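Nucleoprotein (Rift valley fever virus, PDB 3OV9) encapsidates the viral genomic RNA, shielding it from nucleases and forming, through ring-shaped oligomers, the ribonucleoprotein template for transcription and replication. Local coordinates at residues K67-M72 against L86-K91; R36-L41 against D100-S105; L162-D167 against A233-A238. One frame throughout, in Å; residues are numbered along the deposited sequence.

In the fold
Contacts 1 and 2 are neighbours, their centres 14 Å apart on the same side of the chain's centre, whereas contact 3 lies on the opposite side, 36 Å from contact 1 and 30 Å from contact 2 between centres. Along the sequence contact 1 is nested inside the loop that contact 2 closes between helix 35-46 and the entry to helix 104-110; contact 3, between helix 159-180 and helix 232-243, opens only afterwards. The first two touch directly, Leu104 meeting Pro68 and Met71. Segments 36-41 and 67-72 both fall in the region essential for oligomerization, so that region is tied into one all-helical body together with residues that probably contact RNA.

Contact 1 (K67-M72 against L86-K91); sequences KPRRMM and LINKYK
Ile87 reaches from helix 77-90 to segment 67-72 and carries about half of the 175 Å² buried here, meeting Pro68, Arg69 and Met72. Its CD1 does most of the touching. Pro68 CB lies 3.7 Å from Ile87 CD1, and the sulfur SD of Met72 comes to 3.6 Å from the same methyl, so a single carbon is received by a proline ring atom and a thioether. With CG1 anti to the carbonyl carbon (chi1 -67°) and the chain extended at chi2 (164°), CD1 is carried forward into this site. The second branch has a different neighbour: Ile87 CG2 packs at 3.8 Å from Arg69 NH2.

Arg69, second in buried area, starts off to one side of helix 77-90, but its chain bends at chi2 (-68°), which sets CD, and its end comes nearer. Ile87 CD1 stands 3.9 Å above the guanidinium plane, displaced toward the rim, which makes the contact one of methyl against a flat cationic face. In the plane of that group, at its edge, a water accepts from Arg69 NH2 at 2.8 Å and also from Asn88 ND2 at 2.8 Å. This shared acceptor reconciles two donors that do not bond each other; the two nitrogens stay 4.3 Å apart. Arg69 NH1 is engaged separately in a salt bridge with Glu84, about one turn before Ile87 on helix 77-90.

Pro68 follows Lys67, which probably contacts RNA and occupies the N-cap position of helix 68-71. No direct hydrogen bond spans the segments. The chemistry therefore implies an association made by apolar packing of a buried isoleucine, with a polar margin in which water and Glu84 serve the arginine's N-H groups while its face rests against a methyl.

Contact 2 (R36-L41 against D100-S105); sequences RRVIEL and DELTLS
Arg37 of helix 35-46 and Asp100, in the loop leading to helix 104-110, are joined by a salt bridge in which one carboxylate oxygen takes two nitrogens. From CB, which points toward the loop, Arg37 places CG anti to its backbone N and then bends at chi2 (55°). CD comes only to 4.2 Å from Asp100 OD1. The next atom, NE, donates to Asp100 OD1 at 3.1 Å with an N-H...O angle of 143°, using the anti lone pair of that oxygen. CZ is not a donor, but Leu41 CD2 sits over its group, 3.6 Å above the guanidinium plane and close to the centre. At the tip, NH2 gives a second bond to Asp100 OD1 at 3.2 Å, with an angle of 136°, approaching from above the carboxylate plane. The grip is side-on, and the two flat groups stand nearly perpendicular. The remaining tip nitrogen, NH1, turns back to its own helix and forms a salt bridge of 2.7 Å with Glu40 OE1. Glu40 also packs on Tyr4 of a neighbouring subunit.

Beneath this polar layer lies an apolar one. Leu41 CB packs at 3.9 Å from Leu102 CG, while Leu41 CD1 lies against the Asp100 carbonyl oxygen. Leu102 CD2 meets Val38 on both its CG1 and its backbone O, the latter at 3.5 Å. Val38 also touches Arg106, whose NH1 bonds to Glu101 O and which probably contacts RNA, as in related nucleoproteins.

Both bonds to Asp100 are bent, consistent with a compromise in aiming two N-H groups at one atom. The arginine lies between two carboxylates whose oxygens OE1 of Glu40 and OD1 of Asp100 are 6.8 Å apart, so its positive charge would be expected to ease their mutual repulsion.

Contact 3 (L162-D167 against A233-A238); sequences LRAILD and AVMAAA
Where Ala164, Asp167, Val234 and Ala238 meet, the axes of helical segments 162-167 and 233-238 approach to 8.0 Å at a crossing angle of 70°, and the CA atoms of Asp167 and Ala238 are just 4.7 Å apart. At this close approach the groups that meet are small: the methyl of Ala238 and the CB methylene of Asp167. Ala238 CB packs at 3.9 Å from Asp167 CB and at 3.6 Å from the backbone O of Ala164, so one methyl lies against both a side chain and the carbonyl of Ala164, about one turn before Asp167 on the same helix.

Val234, one turn before Ala238, has its CB directed toward helix 159-180. Its CG1, anti to the backbone N (chi1 171°), touches Ala164 O and stands 3.9 Å from Ile165 CD1. Ile165 starts out pointing away from helix 232-243; its chain, bent at chi2 (-73°), brings CD1 back to the valine, and the two side chains meet at a slant. Met235 makes a comparable return: its chain bent at chi2, it brings SD to 3.8 Å from Ala164 CB at the more exposed margin.

No hydrogen bond crosses between the segments, and the 246 Å² buried between them comes from van der Waals packing. The packing extends along helix 159-180, where Ala168 receives both Val234 and Ala237. Ala237 also touches the loop residues Ser137 and Tyr140, and Ala236 touches Ser137, so helix 232-243 packs on both helix 159-180 and the loop after helix 130-136.

Contact 1 (K67-M72 against L86-K91)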
ATOM      1  N   LYS A  67     -12.741   9.426  25.596  1.00 19.82           N
ATOM      2  CA  LYS A  67     -11.297   9.368  25.835  1.00 20.33           C
ATOM      3  C   LYS A  67     -10.838  10.452  26.819  1.00 20.44           C
ATOM      4  O   LYS A  67     -10.393  11.524  26.400  1.00 20.23           O
ATOM      5  CB  LYS A  67     -10.520   9.461  24.514  1.00 20.48           C
ATOM      6  CG  LYS A  67     -10.778   8.311  23.554  1.00 21.52           C
ATOM      7  CD  LYS A  67      -9.862   8.394  22.344  1.00 23.71           C
ATOM      8  CE  LYS A  67      -9.982   7.163  21.458  1.00 24.86           C
ATOM      9  NZ  LYS A  67     -11.222   7.174  20.632  1.00 26.52           N
ATOM     10  N   PRO A  68     -10.937  10.170  28.135  1.00 20.56           N
ATOM     11  CA  PRO A  68     -10.656  11.165  29.176  1.00 20.81           C
ATOM     12  C   PRO A  68      -9.240  11.753  29.144  1.00 21.12           C
ATOM     13  O   PRO A  68      -9.068  12.939  29.427  1.00 21.18           O
ATOM     14  CB  PRO A  68     -10.884  10.387  30.474  1.00 20.80           C
ATOM     15  CG  PRO A  68     -11.818   9.300  30.098  1.00 20.67           C
ATOM     16  CD  PRO A  68     -11.399   8.898  28.723  1.00 20.65           C
ATOM     17  N   ARG A  69      -8.243  10.939  28.805  1.00 21.44           N
ATOM     18  CA  ARG A  69      -6.864  11.428  28.726  1.00 21.91           C
ATOM     19  C   ARG A  69      -6.654  12.350  27.525  1.00 21.93           C
ATOM     20  O   ARG A  69      -5.913  13.337  27.618  1.00 22.25           O
ATOM     21  CB  ARG A  69      -5.860  10.269  28.715  1.00 22.11           C
ATOM     22  CG  ARG A  69      -5.651   9.604  30.075  1.00 23.02           C
ATOM     23  CD  ARG A  69      -4.950  10.525  31.074  1.00 24.15           C
ATOM     24  NE  ARG A  69      -4.973   9.967  32.426  1.00 25.56           N
ATOM     25  CZ  ARG A  69      -4.616  10.623  33.527  1.00 25.79           C
ATOM     26  NH1 ARG A  69      -4.197  11.880  33.461  1.00 26.50           N
ATOM     27  NH2 ARG A  69      -4.681  10.016  34.703  1.00 26.28           N
ATOM     28  N   ARG A  70      -7.318  12.032  26.415  1.00 21.83           N
ATOM     29  CA  ARG A  70      -7.229  12.819  25.183  1.00 21.84           C
ATOM     30  C   ARG A  70      -7.908  14.184  25.325  1.00 21.36           C
ATOM     31  O   ARG A  70      -7.342  15.205  24.929  1.00 21.14           O
ATOM     32  CB  ARG A  70      -7.821  12.046  23.995  1.00 22.10           C
ATOM     33  CG  ARG A  70      -7.737  12.785  22.657  1.00 23.91           C
ATOM     34  CD  ARG A  70      -8.631  12.157  21.597  1.00 26.96           C
ATOM     35  NE  ARG A  70      -7.924  11.183  20.767  1.00 29.41           N
ATOM     36  CZ  ARG A  70      -8.490  10.463  19.800  1.00 30.47           C
ATOM     37  NH1 ARG A  70      -9.785  10.590  19.534  1.00 30.99           N
ATOM     38  NH2 ARG A  70      -7.760   9.606  19.099  1.00 31.20           N
ATOM     39  N   MET A  71      -9.115  14.198  25.892  1.00 20.93           N
ATOM     40  CA  MET A  71      -9.879  15.442  26.048  1.00 20.44           C
ATOM     41  C   MET A  71      -9.184  16.444  26.975  1.00 20.68           C
ATOM     42  O   MET A  71      -9.315  17.656  26.793  1.00 20.62           O
ATOM     43  CB  MET A  71     -11.322  15.165  26.508  1.00 20.28           C
ATOM     44  CG  MET A  71     -11.461  14.586  27.915  1.00 18.66           C
ATOM     45  SD  MET A  71     -13.168  14.194  28.379  1.00 15.24           S
ATOM     46  CE  MET A  71     -13.544  12.868  27.235  1.00 16.96           C
ATOM     47  N   MET A  72      -8.429  15.924  27.944  1.00 20.86           N
ATOM     48  CA  MET A  72      -7.672  16.741  28.896  1.00 21.28           C
ATOM     49  C   MET A  72      -6.593  17.592  28.229  1.00 21.25           C
ATOM     50  O   MET A  72      -6.195  18.627  28.769  1.00 21.56           O
ATOM     51  CB  MET A  72      -7.026  15.856  29.963  1.00 21.47           C
ATOM     52  CG  MET A  72      -7.923  15.540  31.149  1.00 22.38           C
ATOM     53  SD  MET A  72      -7.223  14.260  32.215  1.00 23.92           S
ATOM     54  CE  MET A  72      -5.851  15.120  32.980  1.00 24.69           C
ATOM     55  N   LEU A  86     -11.716  12.827  38.472  1.00 19.43           N
ATOM     56  CA  LEU A  86     -12.700  11.802  38.104  1.00 19.72           C
ATOM     57  C   LEU A  86     -12.037  10.500  37.653  1.00 20.08           C
ATOM     58  O   LEU A  86     -12.508   9.412  37.989  1.00 19.88           O
ATOM     59  CB  LEU A  86     -13.656  12.312  37.018  1.00 19.62           C
ATOM     60  CG  LEU A  86     -14.739  13.323  37.407  1.00 19.64           C
ATOM     61  CD1 LEU A  86     -15.455  13.826  36.159  1.00 19.76           C
ATOM     62  CD2 LEU A  86     -15.744  12.746  38.408  1.00 19.18           C
ATOM     63  N   ILE A  87     -10.947  10.619  36.897  1.00 20.45           N
ATOM     64  CA  ILE A  87     -10.191   9.452  36.442  1.00 21.14           C
ATOM     65  C   ILE A  87      -9.620   8.679  37.628  1.00 21.56           C
ATOM     66  O   ILE A  87      -9.751   7.456  37.693  1.00 21.71           O
ATOM     67  CB  ILE A  87      -9.055   9.835  35.460  1.00 21.04           C
ATOM     68  CG1 ILE A  87      -9.636  10.372  34.150  1.00 20.93           C
ATOM     69  CG2 ILE A  87      -8.140   8.628  35.182  1.00 21.32           C
ATOM     70  CD1 ILE A  87      -8.628  11.111  33.285  1.00 21.93           C
ATOM     71  N   ASN A  88      -8.995   9.395  38.562  1.00 22.11           N
ATOM     72  CA  ASN A  88      -8.366   8.769  39.727  1.00 22.57           C
ATOM     73  C   ASN A  88      -9.368   8.127  40.680  1.00 22.69           C
ATOM     74  O   ASN A  88      -9.096   7.067  41.252  1.00 22.97           O
ATOM     75  CB  ASN A  88      -7.497   9.776  40.490  1.00 22.82           C
ATOM     76  CG  ASN A  88      -6.318  10.280  39.671  1.00 23.45           C
ATOM     77  OD1 ASN A  88      -5.873  11.416  39.847  1.00 24.96           O
ATOM     78  ND2 ASN A  88      -5.804   9.441  38.776  1.00 24.51           N
ATOM     79  N   LYS A  89     -10.524   8.771  40.839  1.00 22.59           N
ATOM     80  CA  LYS A  89     -11.552   8.314  41.771  1.00 22.62           C
ATOM     81  C   LYS A  89     -12.343   7.122  41.232  1.00 22.42           C
ATOM     82  O   LYS A  89     -12.652   6.192  41.982  1.00 22.44           O
ATOM     83  CB  LYS A  89     -12.499   9.464  42.123  1.00 22.77           C
ATOM     84  CG  LYS A  89     -13.466   9.175  43.262  1.00 23.78           C
ATOM     85  CD  LYS A  89     -14.261  10.418  43.615  1.00 25.08           C
ATOM     86  CE  LYS A  89     -15.301  10.133  44.679  1.00 26.48           C
ATOM     87  NZ  LYS A  89     -16.004  11.380  45.087  1.00 27.18           N
ATOM     88  N   TYR A  90     -12.659   7.154  39.939  1.00 22.17           N
ATOM     89  CA  TYR A  90     -13.513   6.132  39.320  1.00 21.81           C
ATOM     90  C   TYR A  90     -12.749   5.159  38.419  1.00 22.04           C
ATOM     91  O   TYR A  90     -13.354   4.281  37.789  1.00 21.87           O
ATOM     92  CB  TYR A  90     -14.673   6.795  38.563  1.00 21.53           C
ATOM     93  CG  TYR A  90     -15.629   7.534  39.471  1.00 20.91           C
ATOM     94  CD1 TYR A  90     -16.692   6.871  40.082  1.00 20.32           C
ATOM     95  CD2 TYR A  90     -15.463   8.895  39.734  1.00 20.23           C
ATOM     96  CE1 TYR A  90     -17.567   7.541  40.926  1.00 19.62           C
ATOM     97  CE2 TYR A  90     -16.330   9.574  40.577  1.00 20.07           C
ATOM     98  CZ  TYR A  90     -17.382   8.893  41.170  1.00 19.62           C
ATOM     99  OH  TYR A  90     -18.241   9.564  42.007  1.00 19.30           O
ATOM    100  N   LYS A  91     -11.424   5.319  38.378  1.00 22.17           N
ATOM    101  CA  LYS A  91     -10.512   4.474  37.587  1.00 22.57           C
ATOM    102  C   LYS A  91     -10.931   4.358  36.119  1.00 22.74           C
ATOM    103  O   LYS A  91     -10.918   3.272  35.531  1.00 22.69           O
ATOM    104  CB  LYS A  91     -10.323   3.092  38.242  1.00 22.64           C
ATOM    105  CG  LYS A  91      -9.991   3.119  39.741  1.00 23.34           C
ATOM    106  CD  LYS A  91      -8.766   3.982  40.086  1.00 25.11           C
ATOM    107  CE  LYS A  91      -7.453   3.238  39.896  1.00 26.04           C
ATOM    108  NZ  LYS A  91      -6.277   4.105  40.206  1.00 27.48           N
TER
HETATM  109  O   HOH W   1      -3.688  10.477  37.248  1.00 41.07           O

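Contact 2 (R36-L41 against D100-S105)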
ATOM      1  N   ARG A  36     -25.723  -3.107  35.632  1.00 15.57           N
ATOM      2  CA  ARG A  36     -25.721  -3.344  37.078  1.00 15.85           C
ATOM      3  C   ARG A  36     -24.324  -3.197  37.679  1.00 15.96           C
ATOM      4  O   ARG A  36     -24.168  -2.621  38.758  1.00 16.25           O
ATOM      5  CB  ARG A  36     -26.308  -4.721  37.415  1.00 15.94           C
ATOM      6  CG  ARG A  36     -27.810  -4.813  37.223  1.00 16.40           C
ATOM      7  CD  ARG A  36     -28.309  -6.247  37.390  1.00 17.26           C
ATOM      8  NE  ARG A  36     -29.740  -6.353  37.110  1.00 17.93           N
ATOM      9  CZ  ARG A  36     -30.267  -6.542  35.901  1.00 18.30           C
ATOM     10  NH1 ARG A  36     -29.486  -6.657  34.832  1.00 18.51           N
ATOM     11  NH2 ARG A  36     -31.585  -6.617  35.763  1.00 18.98           N
ATOM     12  N   ARG A  37     -23.314  -3.706  36.974  1.00 15.92           N
ATOM     13  CA  ARG A  37     -21.928  -3.575  37.415  1.00 16.06           C
ATOM     14  C   ARG A  37     -21.457  -2.119  37.348  1.00 15.85           C
ATOM     15  O   ARG A  37     -20.733  -1.663  38.234  1.00 15.88           O
ATOM     16  CB  ARG A  37     -21.001  -4.496  36.614  1.00 16.28           C
ATOM     17  CG  ARG A  37     -19.558  -4.584  37.137  1.00 17.26           C
ATOM     18  CD  ARG A  37     -19.464  -5.000  38.605  1.00 18.77           C
ATOM     19  NE  ARG A  37     -18.070  -5.148  39.026  1.00 20.52           N
ATOM     20  CZ  ARG A  37     -17.639  -5.052  40.281  1.00 20.81           C
ATOM     21  NH1 ARG A  37     -18.483  -4.793  41.271  1.00 22.14           N
ATOM     22  NH2 ARG A  37     -16.348  -5.207  40.545  1.00 22.21           N
ATOM     23  N   VAL A  38     -21.882  -1.402  36.308  1.00 15.72           N
ATOM     24  CA  VAL A  38     -21.544   0.021  36.155  1.00 15.49           C
ATOM     25  C   VAL A  38     -22.026   0.832  37.363  1.00 15.77           C
ATOM     26  O   VAL A  38     -21.253   1.586  37.958  1.00 15.70           O
ATOM     27  CB  VAL A  38     -22.101   0.618  34.829  1.00 15.47           C
ATOM     28  CG1 VAL A  38     -22.017   2.147  34.836  1.00 15.19           C
ATOM     29  CG2 VAL A  38     -21.339   0.071  33.632  1.00 15.01           C
ATOM     30  N   ILE A  39     -23.294   0.653  37.727  1.00 15.67           N
ATOM     31  CA  ILE A  39     -23.883   1.371  38.861  1.00 16.26           C
ATOM     32  C   ILE A  39     -23.245   0.935  40.189  1.00 16.62           C
ATOM     33  O   ILE A  39     -23.006   1.765  41.069  1.00 16.58           O
ATOM     34  CB  ILE A  39     -25.425   1.235  38.884  1.00 16.10           C
ATOM     35  CG1 ILE A  39     -26.022   1.856  37.617  1.00 16.29           C
ATOM     36  CG2 ILE A  39     -26.031   1.902  40.127  1.00 15.80           C
ATOM     37  CD1 ILE A  39     -27.454   1.492  37.362  1.00 17.05           C
ATOM     38  N   GLU A  40     -22.954  -0.359  40.320  1.00 17.21           N
ATOM     39  CA  GLU A  40     -22.269  -0.869  41.510  1.00 17.99           C
ATOM     40  C   GLU A  40     -20.920  -0.181  41.704  1.00 18.04           C
ATOM     41  O   GLU A  40     -20.597   0.251  42.813  1.00 18.34           O
ATOM     42  CB  GLU A  40     -22.086  -2.388  41.440  1.00 18.24           C
ATOM     43  CG  GLU A  40     -21.512  -3.003  42.725  1.00 19.92           C
ATOM     44  CD  GLU A  40     -21.459  -4.518  42.690  1.00 22.09           C
ATOM     45  OE1 GLU A  40     -21.179  -5.091  41.615  1.00 22.77           O
ATOM     46  OE2 GLU A  40     -21.686  -5.140  43.751  1.00 24.10           O
ATOM     47  N   LEU A  41     -20.152  -0.079  40.622  1.00 18.17           N
ATOM     48  CA  LEU A  41     -18.836   0.564  40.647  1.00 18.13           C
ATOM     49  C   LEU A  41     -18.922   2.061  40.941  1.00 18.40           C
ATOM     50  O   LEU A  41     -18.086   2.592  41.676  1.00 18.12           O
ATOM     51  CB  LEU A  41     -18.070   0.311  39.345  1.00 18.16           C
ATOM     52  CG  LEU A  41     -17.607  -1.127  39.064  1.00 18.02           C
ATOM     53  CD1 LEU A  41     -17.132  -1.249  37.629  1.00 17.49           C
ATOM     54  CD2 LEU A  41     -16.519  -1.583  40.032  1.00 18.22           C
ATOM     55  N   ASP A 100     -15.338  -4.973  34.860  1.00 23.45           N
ATOM     56  CA  ASP A 100     -14.945  -4.383  36.136  1.00 23.03           C
ATOM     57  C   ASP A 100     -14.330  -2.990  35.989  1.00 22.43           C
ATOM     58  O   ASP A 100     -13.789  -2.443  36.953  1.00 22.28           O
ATOM     59  CB  ASP A 100     -13.987  -5.322  36.877  1.00 23.26           C
ATOM     60  CG  ASP A 100     -14.622  -6.664  37.210  1.00 24.02           C
ATOM     61  OD1 ASP A 100     -15.750  -6.681  37.754  1.00 24.58           O
ATOM     62  OD2 ASP A 100     -13.989  -7.705  36.931  1.00 25.40           O
ATOM     63  N   GLU A 101     -14.417  -2.426  34.785  1.00 21.77           N
ATOM     64  CA  GLU A 101     -13.887  -1.090  34.510  1.00 21.21           C
ATOM     65  C   GLU A 101     -14.978  -0.137  34.033  1.00 20.39           C
ATOM     66  O   GLU A 101     -15.830  -0.505  33.217  1.00 20.30           O
ATOM     67  CB  GLU A 101     -12.770  -1.150  33.464  1.00 21.38           C
ATOM     68  CG  GLU A 101     -11.562  -2.016  33.843  1.00 22.74           C
ATOM     69  CD  GLU A 101     -10.567  -1.316  34.757  1.00 24.03           C
ATOM     70  OE1 GLU A 101     -10.794  -0.145  35.138  1.00 24.90           O
ATOM     71  OE2 GLU A 101      -9.545  -1.947  35.096  1.00 24.87           O
ATOM     72  N   LEU A 102     -14.934   1.090  34.545  1.00 19.44           N
ATOM     73  CA  LEU A 102     -15.840   2.152  34.115  1.00 18.43           C
ATOM     74  C   LEU A 102     -15.264   2.932  32.942  1.00 17.87           C
ATOM     75  O   LEU A 102     -14.045   3.110  32.834  1.00 17.66           O
ATOM     76  CB  LEU A 102     -16.122   3.122  35.269  1.00 18.40           C
ATOM     77  CG  LEU A 102     -17.004   2.667  36.433  1.00 17.89           C
ATOM     78  CD1 LEU A 102     -16.954   3.689  37.561  1.00 17.05           C
ATOM     79  CD2 LEU A 102     -18.439   2.441  35.979  1.00 17.33           C
ATOM     80  N   THR A 103     -16.157   3.375  32.060  1.00 17.14           N
ATOM     81  CA  THR A 103     -15.848   4.357  31.019  1.00 16.60           C
ATOM     82  C   THR A 103     -16.966   5.393  31.036  1.00 16.25           C
ATOM     83  O   THR A 103     -18.043   5.139  31.582  1.00 15.94           O
ATOM     84  CB  THR A 103     -15.783   3.740  29.600  1.00 16.69           C
ATOM     85  OG1 THR A 103     -17.091   3.309  29.193  1.00 16.77           O
ATOM     86  CG2 THR A 103     -14.814   2.571  29.541  1.00 16.69           C
ATOM     87  N   LEU A 104     -16.711   6.550  30.432  1.00 15.96           N
ATOM     88  CA  LEU A 104     -17.718   7.609  30.339  1.00 15.58           C
ATOM     89  C   LEU A 104     -18.977   7.163  29.584  1.00 15.31           C
ATOM     90  O   LEU A 104     -20.093   7.439  30.026  1.00 15.22           O
ATOM     91  CB  LEU A 104     -17.120   8.875  29.707  1.00 15.52           C
ATOM     92  CG  LEU A 104     -15.961   9.549  30.451  1.00 15.66           C
ATOM     93  CD1 LEU A 104     -15.343  10.636  29.587  1.00 16.46           C
ATOM     94  CD2 LEU A 104     -16.403  10.123  31.788  1.00 15.81           C
ATOM     95  N   SER A 105     -18.792   6.459  28.467  1.00 15.13           N
ATOM     96  CA  SER A 105     -19.912   5.974  27.655  1.00 15.25           C
ATOM     97  C   SER A 105     -20.788   4.987  28.427  1.00 14.89           C
ATOM     98  O   SER A 105     -22.008   4.978  28.269  1.00 14.99           O
ATOM     99  CB  SER A 105     -19.415   5.324  26.359  1.00 15.48           C
ATOM    100  OG  SER A 105     -18.862   6.285  25.478  1.00 16.71           O
TER

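Contact 3 (L162-D167 against A233-A238)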
ATOM      1  N   LEU A 162     -42.254  -0.701  17.008  1.00 21.47           N
ATOM      2  CA  LEU A 162     -40.867  -0.966  17.388  1.00 20.98           C
ATOM      3  C   LEU A 162     -39.913  -0.628  16.243  1.00 20.91           C
ATOM      4  O   LEU A 162     -38.897   0.039  16.453  1.00 20.69           O
ATOM      5  CB  LEU A 162     -40.698  -2.430  17.818  1.00 20.93           C
ATOM      6  CG  LEU A 162     -39.301  -2.951  18.176  1.00 20.43           C
ATOM      7  CD1 LEU A 162     -38.709  -2.196  19.355  1.00 19.46           C
ATOM      8  CD2 LEU A 162     -39.350  -4.445  18.467  1.00 19.76           C
ATOM      9  N   ARG A 163     -40.256  -1.090  15.039  1.00 20.78           N
ATOM     10  CA  ARG A 163     -39.459  -0.839  13.839  1.00 20.81           C
ATOM     11  C   ARG A 163     -39.305   0.660  13.578  1.00 20.37           C
ATOM     12  O   ARG A 163     -38.208   1.124  13.254  1.00 20.29           O
ATOM     13  CB  ARG A 163     -40.075  -1.541  12.619  1.00 21.06           C
ATOM     14  CG  ARG A 163     -39.219  -1.476  11.354  1.00 22.64           C
ATOM     15  CD  ARG A 163     -39.788  -2.328  10.219  1.00 25.23           C
ATOM     16  NE  ARG A 163     -41.035  -1.791   9.673  1.00 27.88           N
ATOM     17  CZ  ARG A 163     -42.234  -2.346   9.836  1.00 28.67           C
ATOM     18  NH1 ARG A 163     -42.367  -3.469  10.531  1.00 29.39           N
ATOM     19  NH2 ARG A 163     -43.305  -1.778   9.299  1.00 29.62           N
ATOM     20  N   ALA A 164     -40.400   1.404  13.731  1.00 19.85           N
ATOM     21  CA  ALA A 164     -40.391   2.857  13.542  1.00 19.38           C
ATOM     22  C   ALA A 164     -39.462   3.555  14.533  1.00 18.87           C
ATOM     23  O   ALA A 164     -38.689   4.436  14.148  1.00 18.93           O
ATOM     24  CB  ALA A 164     -41.804   3.422  13.644  1.00 19.48           C
ATOM     25  N   ILE A 165     -39.543   3.155  15.802  1.00 18.31           N
ATOM     26  CA  ILE A 165     -38.684   3.703  16.859  1.00 17.70           C
ATOM     27  C   ILE A 165     -37.208   3.465  16.538  1.00 17.51           C
ATOM     28  O   ILE A 165     -36.389   4.383  16.639  1.00 17.30           O
ATOM     29  CB  ILE A 165     -39.052   3.118  18.263  1.00 17.51           C
ATOM     30  CG1 ILE A 165     -40.374   3.710  18.780  1.00 17.43           C
ATOM     31  CG2 ILE A 165     -37.914   3.314  19.281  1.00 17.32           C
ATOM     32  CD1 ILE A 165     -40.309   5.166  19.253  1.00 17.22           C
ATOM     33  N   LEU A 166     -36.885   2.238  16.131  1.00 17.43           N
ATOM     34  CA  LEU A 166     -35.505   1.854  15.837  1.00 17.60           C
ATOM     35  C   LEU A 166     -34.971   2.479  14.550  1.00 17.70           C
ATOM     36  O   LEU A 166     -33.824   2.921  14.516  1.00 17.82           O
ATOM     37  CB  LEU A 166     -35.344   0.329  15.824  1.00 17.77           C
ATOM     38  CG  LEU A 166     -35.484  -0.368  17.185  1.00 18.02           C
ATOM     39  CD1 LEU A 166     -35.333  -1.874  17.042  1.00 18.33           C
ATOM     40  CD2 LEU A 166     -34.488   0.178  18.208  1.00 18.86           C
ATOM     41  N   ASP A 167     -35.804   2.531  13.510  1.00 17.84           N
ATOM     42  CA  ASP A 167     -35.437   3.192  12.254  1.00 17.86           C
ATOM     43  C   ASP A 167     -35.164   4.681  12.482  1.00 17.59           C
ATOM     44  O   ASP A 167     -34.167   5.215  11.986  1.00 17.64           O
ATOM     45  CB  ASP A 167     -36.526   3.009  11.187  1.00 18.25           C
ATOM     46  CG  ASP A 167     -36.561   1.598  10.600  1.00 19.35           C
ATOM     47  OD1 ASP A 167     -35.622   0.803  10.829  1.00 21.33           O
ATOM     48  OD2 ASP A 167     -37.540   1.286   9.890  1.00 21.30           O
ATOM     49  N   ALA A 233     -43.115  12.943  14.643  1.00 16.68           N
ATOM     50  CA  ALA A 233     -41.678  13.171  14.456  1.00 16.55           C
ATOM     51  C   ALA A 233     -40.888  11.872  14.317  1.00 16.54           C
ATOM     52  O   ALA A 233     -39.940  11.802  13.534  1.00 16.29           O
ATOM     53  CB  ALA A 233     -41.122  14.013  15.597  1.00 16.57           C
ATOM     54  N   VAL A 234     -41.277  10.852  15.081  1.00 16.31           N
ATOM     55  CA  VAL A 234     -40.649   9.534  14.984  1.00 16.50           C
ATOM     56  C   VAL A 234     -40.944   8.896  13.623  1.00 16.70           C
ATOM     57  O   VAL A 234     -40.037   8.378  12.971  1.00 16.46           O
ATOM     58  CB  VAL A 234     -41.068   8.600  16.156  1.00 16.28           C
ATOM     59  CG1 VAL A 234     -40.593   7.170  15.916  1.00 16.53           C
ATOM     60  CG2 VAL A 234     -40.502   9.121  17.471  1.00 16.64           C
ATOM     61  N   MET A 235     -42.205   8.960  13.190  1.00 17.21           N
ATOM     62  CA  MET A 235     -42.608   8.408  11.894  1.00 17.85           C
ATOM     63  C   MET A 235     -41.867   9.090  10.745  1.00 17.90           C
ATOM     64  O   MET A 235     -41.405   8.423   9.816  1.00 18.21           O
ATOM     65  CB  MET A 235     -44.126   8.507  11.689  1.00 18.06           C
ATOM     66  CG  MET A 235     -44.965   7.693  12.684  1.00 19.05           C
ATOM     67  SD  MET A 235     -44.544   5.935  12.808  1.00 20.77           S
ATOM     68  CE  MET A 235     -45.041   5.324  11.200  1.00 22.07           C
ATOM     69  N   ALA A 236     -41.745  10.413  10.829  1.00 18.13           N
ATOM     70  CA  ALA A 236     -40.993  11.193   9.846  1.00 18.32           C
ATOM     71  C   ALA A 236     -39.532  10.747   9.759  1.00 18.52           C
ATOM     72  O   ALA A 236     -38.987  10.589   8.663  1.00 18.56           O
ATOM     73  CB  ALA A 236     -41.081  12.678  10.168  1.00 18.24           C
ATOM     74  N   ALA A 237     -38.910  10.532  10.917  1.00 18.73           N
ATOM     75  CA  ALA A 237     -37.512  10.103  10.975  1.00 19.10           C
ATOM     76  C   ALA A 237     -37.314   8.672  10.478  1.00 19.38           C
ATOM     77  O   ALA A 237     -36.288   8.365   9.868  1.00 19.38           O
ATOM     78  CB  ALA A 237     -36.957  10.271  12.380  1.00 19.00           C
ATOM     79  N   ALA A 238     -38.295   7.806  10.734  1.00 19.71           N
ATOM     80  CA  ALA A 238     -38.260   6.428  10.241  1.00 20.35           C
ATOM     81  C   ALA A 238     -38.285   6.396   8.715  1.00 20.80           C
ATOM     82  O   ALA A 238     -37.526   5.648   8.090  1.00 20.92           O
ATOM     83  CB  ALA A 238     -39.424   5.619  10.817  1.00 20.10           C
TER